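Local coordinates for protein terminase, large subunit (Bacillus phage spp1, PDB 2WBN) that packages viral DNA into empty capsids as an ATP-driven motor and cuts it as a metal-dependent endonuclease, the present chain being the nuclease domain, at residues 81-85 against 97-103; 131-135 against 197-203. One frame throughout, in Å; residues are numbered along the deposited sequence.

Contact 1: residues 81-85 against 97-103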
loop_
_atom_site.group_PDB
_atom_site.type_symbol
_atom_site.label_atom_id
_atom_site.label_comp_id
_atom_site.label_asym_id
_atom_site.label_seq_id
_atom_site.Cartn_x
_atom_site.Cartn_y
_atom_site.Cartn_z
ATOM N N ILE A 81 8.310 -4.296 -0.906
ATOM C CA ILE A 81 9.292 -4.508 -1.972
ATOM C C ILE A 81 9.646 -3.191 -2.645
ATOM O O ILE A 81 10.821 -2.869 -2.830
ATOM C CB ILE A 81 8.765 -5.505 -3.043
ATOM C CG1 ILE A 81 8.487 -6.872 -2.406
ATOM C CG2 ILE A 81 9.765 -5.622 -4.193
ATOM C CD1 ILE A 81 7.919 -7.940 -3.376
ATOM N N ASP A 82 8.621 -2.428 -3.019
ATOM C CA ASP A 82 8.848 -1.191 -3.714
ATOM C C ASP A 82 7.645 -0.253 -3.563
ATOM O O ASP A 82 6.603 -0.637 -3.038
ATOM C CB ASP A 82 9.143 -1.493 -5.181
ATOM C CG ASP A 82 10.087 -0.492 -5.826
ATOM O OD1 ASP A 82 10.379 0.566 -5.228
ATOM O OD2 ASP A 82 10.542 -0.769 -6.958
ATOM N N GLU A 83 7.835 0.989 -4.002
ATOM C CA GLU A 83 6.823 2.024 -3.905
ATOM C C GLU A 83 7.115 3.132 -4.926
ATOM O O GLU A 83 8.247 3.273 -5.409
ATOM C CB GLU A 83 6.817 2.627 -2.493
ATOM C CG GLU A 83 8.042 3.497 -2.219
ATOM C CD GLU A 83 8.173 4.015 -0.804
ATOM O OE1 GLU A 83 7.463 3.533 0.100
ATOM O OE2 GLU A 83 9.011 4.928 -0.591
ATOM N N LEU A 84 6.087 3.917 -5.231
ATOM C CA LEU A 84 6.240 5.189 -5.912
ATOM C C LEU A 84 5.249 6.144 -5.273
ATOM O O LEU A 84 4.041 5.894 -5.284
ATOM C CB LEU A 84 5.968 5.073 -7.420
ATOM C CG LEU A 84 6.129 6.341 -8.266
ATOM C CD1 LEU A 84 7.598 6.815 -8.366
ATOM C CD2 LEU A 84 5.544 6.119 -9.659
ATOM N N VAL A 85 5.763 7.235 -4.721
ATOM C CA VAL A 85 4.951 8.298 -4.140
ATOM C C VAL A 85 5.236 9.589 -4.903
ATOM O O VAL A 85 6.382 10.055 -4.961
ATOM C CB VAL A 85 5.224 8.454 -2.635
ATOM C CG1 VAL A 85 4.344 9.575 -2.029
ATOM C CG2 VAL A 85 4.981 7.105 -1.902
ATOM N N PHE A 97 7.058 3.614 -14.692
ATOM C CA PHE A 97 7.715 3.002 -13.537
ATOM C C PHE A 97 7.346 1.532 -13.408
ATOM O O PHE A 97 8.216 0.672 -13.192
ATOM C CB PHE A 97 7.355 3.751 -12.238
ATOM C CG PHE A 97 7.890 3.099 -11.007
ATOM C CD1 PHE A 97 9.219 3.287 -10.629
ATOM C CD2 PHE A 97 7.085 2.284 -10.229
ATOM C CE1 PHE A 97 9.726 2.680 -9.486
ATOM C CE2 PHE A 97 7.591 1.666 -9.087
ATOM C CZ PHE A 97 8.913 1.873 -8.717
ATOM N N VAL A 98 6.059 1.239 -13.572
ATOM C CA VAL A 98 5.550 -0.125 -13.477
ATOM C C VAL A 98 6.130 -0.986 -14.599
ATOM O O VAL A 98 6.666 -2.073 -14.349
ATOM C CB VAL A 98 3.988 -0.130 -13.458
ATOM C CG1 VAL A 98 3.432 -1.514 -13.765
ATOM C CG2 VAL A 98 3.500 0.353 -12.099
ATOM N N ARG A 99 6.061 -0.485 -15.834
ATOM C CA ARG A 99 6.674 -1.182 -16.970
ATOM C C ARG A 99 8.191 -1.351 -16.807
ATOM O O ARG A 99 8.706 -2.462 -16.939
ATOM C CB ARG A 99 6.348 -0.480 -18.299
ATOM C CG ARG A 99 4.973 -0.828 -18.873
ATOM C CD ARG A 99 4.871 -0.431 -20.348
ATOM N NE ARG A 99 5.083 1.004 -20.496
ATOM C CZ ARG A 99 4.155 1.931 -20.281
ATOM N NH1 ARG A 99 4.468 3.213 -20.417
ATOM N NH2 ARG A 99 2.916 1.596 -19.923
ATOM N N LYS A 100 8.895 -0.260 -16.493
ATOM C CA LYS A 100 10.361 -0.281 -16.330
ATOM C C LYS A 100 10.816 -1.404 -15.387
ATOM O O LYS A 100 11.785 -2.105 -15.675
ATOM C CB LYS A 100 10.875 1.067 -15.817
ATOM C CG LYS A 100 12.331 1.380 -16.127
ATOM C CD LYS A 100 12.945 2.319 -15.060
ATOM C CE LYS A 100 14.180 3.072 -15.576
ATOM N NZ LYS A 100 15.177 3.364 -14.484
ATOM N N ASN A 101 10.098 -1.587 -14.285
ATOM C CA ASN A 101 10.444 -2.605 -13.298
ATOM C C ASN A 101 9.824 -3.980 -13.544
ATOM O O ASN A 101 9.964 -4.868 -12.723
ATOM C CB ASN A 101 10.044 -2.099 -11.910
ATOM C CG ASN A 101 10.948 -0.994 -11.424
ATOM O OD1 ASN A 101 12.065 -1.254 -10.993
ATOM N ND2 ASN A 101 10.481 0.239 -11.502
ATOM N N LYS A 102 9.125 -4.141 -14.661
ATOM C CA LYS A 102 8.415 -5.385 -14.981
ATOM C C LYS A 102 7.442 -5.791 -13.860
ATOM O O LYS A 102 7.315 -6.971 -13.518
ATOM C CB LYS A 102 9.413 -6.507 -15.296
ATOM C CG LYS A 102 10.509 -6.092 -16.265
ATOM C CD LYS A 102 11.428 -7.255 -16.604
ATOM C CE LYS A 102 12.530 -6.816 -17.555
ATOM N NZ LYS A 102 13.505 -7.917 -17.853
ATOM N N TYR A 103 6.755 -4.794 -13.303
ATOM C CA TYR A 103 5.705 -5.025 -12.322
ATOM C C TYR A 103 4.338 -5.151 -13.001
ATOM O O TYR A 103 3.317 -5.256 -12.326
ATOM C CB TYR A 103 5.657 -3.868 -11.315
ATOM C CG TYR A 103 6.885 -3.685 -10.441
ATOM C CD1 TYR A 103 7.803 -4.718 -10.233
ATOM C CD2 TYR A 103 7.108 -2.465 -9.789
ATOM C CE1 TYR A 103 8.910 -4.541 -9.413
ATOM C CE2 TYR A 103 8.204 -2.288 -8.982
ATOM C CZ TYR A 103 9.100 -3.322 -8.795
ATOM O OH TYR A 103 10.191 -3.115 -7.987
#
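Leu84 and Asp82, two residues apart on strand 77-86, reach to the C-terminal end of helix 91-100, which packs against the RNase H-like sheet of this nuclease domain. The apolar half is the buried one. Leu84 lays CB over one face of the Phe97 ring, toward its rim, while CD2 comes within 3.9 Å of Phe97 CB, the two side chains running antiparallel, side by side. With Phe97 CG anti to the backbone N (chi1 175°), the ring is carried to the strand, where CZ lies 3.7 Å from the backbone oxygen of Glu83. Phe66 of the adjacent strand 64-72 touches both Phe97 and Tyr103.

Toward Asp82, at a classic beta bulge where Ile81 and Asp82 both face Arg68, the contact turns polar and more open to solvent. The Asp82 carboxylate meets the rim of Phe97, OD2 3.6 Å from CZ and CG in the plane of the ring. Asp82, Asn101 and Tyr103 are partly exposed; Lys102, at the surface with positive phi, closes the helix in a Schellman motif. Asn101 ND2 sits over the other face of Phe97 and donates to Phe97 O at 2.9 Å. Asn101 CB lies over the centre of the Tyr103 ring. One short bond spans this side: Tyr103 OH donates to the anti lone pair of Asp82 OD2 at 2.6 Å, ring and carboxylate 86° apart.

Contact 2: residues 131-135 against 197-203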
loop_
_atom_site.group_PDB
_atom_site.type_symbol
_atom_site.label_atom_id
_atom_site.label_comp_id
_atom_site.label_asym_id
_atom_site.label_seq_id
_atom_site.Cartn_x
_atom_site.Cartn_y
_atom_site.Cartn_z
ATOM N N GLU A 131 -7.165 -3.321 -11.717
ATOM C CA GLU A 131 -8.601 -3.308 -11.475
ATOM C C GLU A 131 -8.964 -2.470 -10.258
ATOM O O GLU A 131 -8.150 -2.267 -9.355
ATOM C CB GLU A 131 -9.177 -4.727 -11.377
ATOM C CG GLU A 131 -8.902 -5.475 -10.084
ATOM C CD GLU A 131 -9.429 -6.906 -10.144
ATOM O OE1 GLU A 131 -8.717 -7.776 -10.689
ATOM O OE2 GLU A 131 -10.556 -7.160 -9.655
ATOM N N GLY A 132 -10.192 -1.958 -10.265
ATOM C CA GLY A 132 -10.699 -1.173 -9.162
ATOM C C GLY A 132 -10.815 -2.017 -7.909
ATOM O O GLY A 132 -11.175 -3.201 -7.985
ATOM N N ALA A 133 -10.478 -1.422 -6.763
ATOM C CA ALA A 133 -10.757 -2.036 -5.477
ATOM C C ALA A 133 -12.254 -2.303 -5.393
ATOM O O ALA A 133 -13.052 -1.407 -5.622
ATOM C CB ALA A 133 -10.326 -1.132 -4.338
ATOM N N LYS A 134 -12.612 -3.544 -5.074
ATOM C CA LYS A 134 -14.010 -3.945 -4.915
ATOM C C LYS A 134 -14.614 -3.414 -3.620
ATOM O O LYS A 134 -15.804 -3.086 -3.576
ATOM C CB LYS A 134 -14.144 -5.474 -4.967
ATOM C CG LYS A 134 -13.954 -6.055 -6.364
ATOM C CD LYS A 134 -13.967 -7.583 -6.358
ATOM C CE LYS A 134 -14.229 -8.144 -7.762
ATOM N NZ LYS A 134 -13.295 -7.545 -8.774
ATOM N N LYS A 135 -13.804 -3.331 -2.568
ATOM C CA LYS A 135 -14.311 -2.902 -1.272
ATOM C C LYS A 135 -14.570 -1.402 -1.263
ATOM O O LYS A 135 -13.954 -0.653 -2.016
ATOM C CB LYS A 135 -13.363 -3.296 -0.145
ATOM C CG LYS A 135 -13.413 -4.776 0.227
ATOM C CD LYS A 135 -12.724 -4.993 1.558
ATOM C CE LYS A 135 -12.793 -6.431 2.046
ATOM N NZ LYS A 135 -11.919 -6.528 3.244
ATOM N N TYR A 197 -5.768 -1.557 -0.158
ATOM C CA TYR A 197 -6.314 -1.985 -1.449
ATOM C C TYR A 197 -5.593 -3.248 -1.908
ATOM O O TYR A 197 -6.228 -4.199 -2.308
ATOM C CB TYR A 197 -6.174 -0.944 -2.562
ATOM C CG TYR A 197 -6.568 0.463 -2.214
ATOM C CD1 TYR A 197 -7.624 0.729 -1.344
ATOM C CD2 TYR A 197 -5.900 1.544 -2.793
ATOM C CE1 TYR A 197 -7.988 2.034 -1.046
ATOM C CE2 TYR A 197 -6.223 2.830 -2.483
ATOM C CZ TYR A 197 -7.276 3.078 -1.621
ATOM O OH TYR A 197 -7.602 4.371 -1.344
ATOM N N ALA A 198 -4.263 -3.249 -1.824
ATOM C CA ALA A 198 -3.457 -4.357 -2.334
ATOM C C ALA A 198 -3.843 -5.693 -1.698
ATOM O O ALA A 198 -3.794 -6.728 -2.363
ATOM C CB ALA A 198 -1.968 -4.081 -2.116
ATOM N N PHE A 199 -4.204 -5.657 -0.414
ATOM C CA PHE A 199 -4.571 -6.855 0.354
ATOM C C PHE A 199 -6.068 -7.067 0.584
ATOM O O PHE A 199 -6.444 -7.932 1.379
ATOM C CB PHE A 199 -3.876 -6.815 1.704
ATOM C CG PHE A 199 -2.426 -7.124 1.615
ATOM C CD1 PHE A 199 -1.497 -6.109 1.475
ATOM C CD2 PHE A 199 -1.995 -8.438 1.585
ATOM C CE1 PHE A 199 -0.137 -6.405 1.369
ATOM C CE2 PHE A 199 -0.646 -8.730 1.478
ATOM C CZ PHE A 199 0.272 -7.715 1.355
ATOM N N GLU A 200 -6.926 -6.316 -0.105
ATOM C CA GLU A 200 -8.368 -6.427 0.162
ATOM C C GLU A 200 -8.923 -7.841 -0.061
ATOM O O GLU A 200 -9.839 -8.253 0.640
ATOM C CB GLU A 200 -9.181 -5.379 -0.621
ATOM C CG GLU A 200 -9.245 -5.596 -2.122
ATOM C CD GLU A 200 -10.371 -4.809 -2.794
ATOM O OE1 GLU A 200 -10.898 -3.835 -2.217
ATOM O OE2 GLU A 200 -10.735 -5.187 -3.921
ATOM N N ARG A 201 -8.372 -8.581 -1.025
ATOM C CA ARG A 201 -8.879 -9.934 -1.343
ATOM C C ARG A 201 -8.345 -11.009 -0.395
ATOM O O ARG A 201 -8.749 -12.165 -0.493
ATOM C CB ARG A 201 -8.528 -10.358 -2.777
ATOM C CG ARG A 201 -8.763 -9.317 -3.874
ATOM C CD ARG A 201 -10.210 -8.852 -3.951
ATOM N NE ARG A 201 -10.348 -7.653 -4.783
ATOM C CZ ARG A 201 -10.322 -7.637 -6.118
ATOM N NH1 ARG A 201 -10.180 -8.764 -6.812
ATOM N NH2 ARG A 201 -10.459 -6.478 -6.766
ATOM N N ASP A 202 -7.429 -10.651 0.501
ATOM C CA ASP A 202 -6.816 -11.638 1.383
ATOM C C ASP A 202 -7.415 -11.632 2.782
ATOM O O ASP A 202 -6.973 -12.379 3.638
ATOM C CB ASP A 202 -5.317 -11.393 1.458
ATOM C CG ASP A 202 -4.631 -11.623 0.136
ATOM O OD1 ASP A 202 -4.219 -10.636 -0.513
ATOM O OD2 ASP A 202 -4.488 -12.801 -0.253
HETATM N N MSE A 203 -8.441 -10.816 3.004
HETATM C CA MSE A 203 -8.923 -10.567 4.358
HETATM C C MSE A 203 -10.161 -11.399 4.704
HETATM O O MSE A 203 -10.755 -12.030 3.827
HETATM C CB MSE A 203 -9.196 -9.086 4.543
HETATM C CG MSE A 203 -8.040 -8.217 4.103
HETATM SE SE MSE A 203 -8.496 -6.357 4.222
HETATM C CE MSE A 203 -6.750 -5.573 3.784
#
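Glu200 turns its carboxylate onto two successive backbone N-H groups of the loop after strand 130-132. Lys134 N donates to the syn lone pair of Glu200 OE2 at 2.7 Å, and Lys135 N to Glu200 OE1 at 3.0 Å, also on the syn side but 30° out of the plane. OE2 takes a second bond on its anti side from Arg201 NE, at 2.6 Å.

The guanidinium is gripped again at its far end: NH1 and NH2 both donate to Glu131 OE2, NH2 at 3.0 Å, from one face of that carboxylate. Lys134 CD lies over the centre of the guanidinium, and the lysine chain bends at chi4 (52°), so that NZ forms a salt bridge to Glu131 OE2 whose hydrogen bond is weak. The two carboxylates probably offset the charges of Lys134 and Arg201, although Lys134 NZ comes 3.6 Å from Arg201 NH2.

Lys135 runs alongside Glu200 to bring NZ near the selenium of Met203, a selenomethionine. Tyr197 OH is hydrogen-bonded to Asp56 OD2, and Asp56 is a ligand of both manganese ions. The network joins the residues just after helix 190-198 to strand 130-132, outermost in this chain, and the loop that follows it, with strand 108-110 alongside and helix 140-148 touching Lys135 and Met203.

Both contacts bring the end of a helix, or the residues just after it, against the same mixed sheet, but through different strands: contact 1 uses inner strand 77-86, contact 2 the outermost strand 130-132 and the loop after it. Their centres are 19 Å apart and they do not touch. Each is partly buried, and the chemistry differs. Contact 1 sets a phenylalanine ring between a leucine and an aspartate and has one hydrogen bond, from a tyrosine, whereas contact 2, the larger at 368 against 239 Å², is dominated by salt bridges and backbone donors. Tyr197 in contact 2 borders the catalytic metal ligands Asp56 and Asp111, while Leu84 of contact 1 lies about 11 Å from Asp56, side chain to side chain.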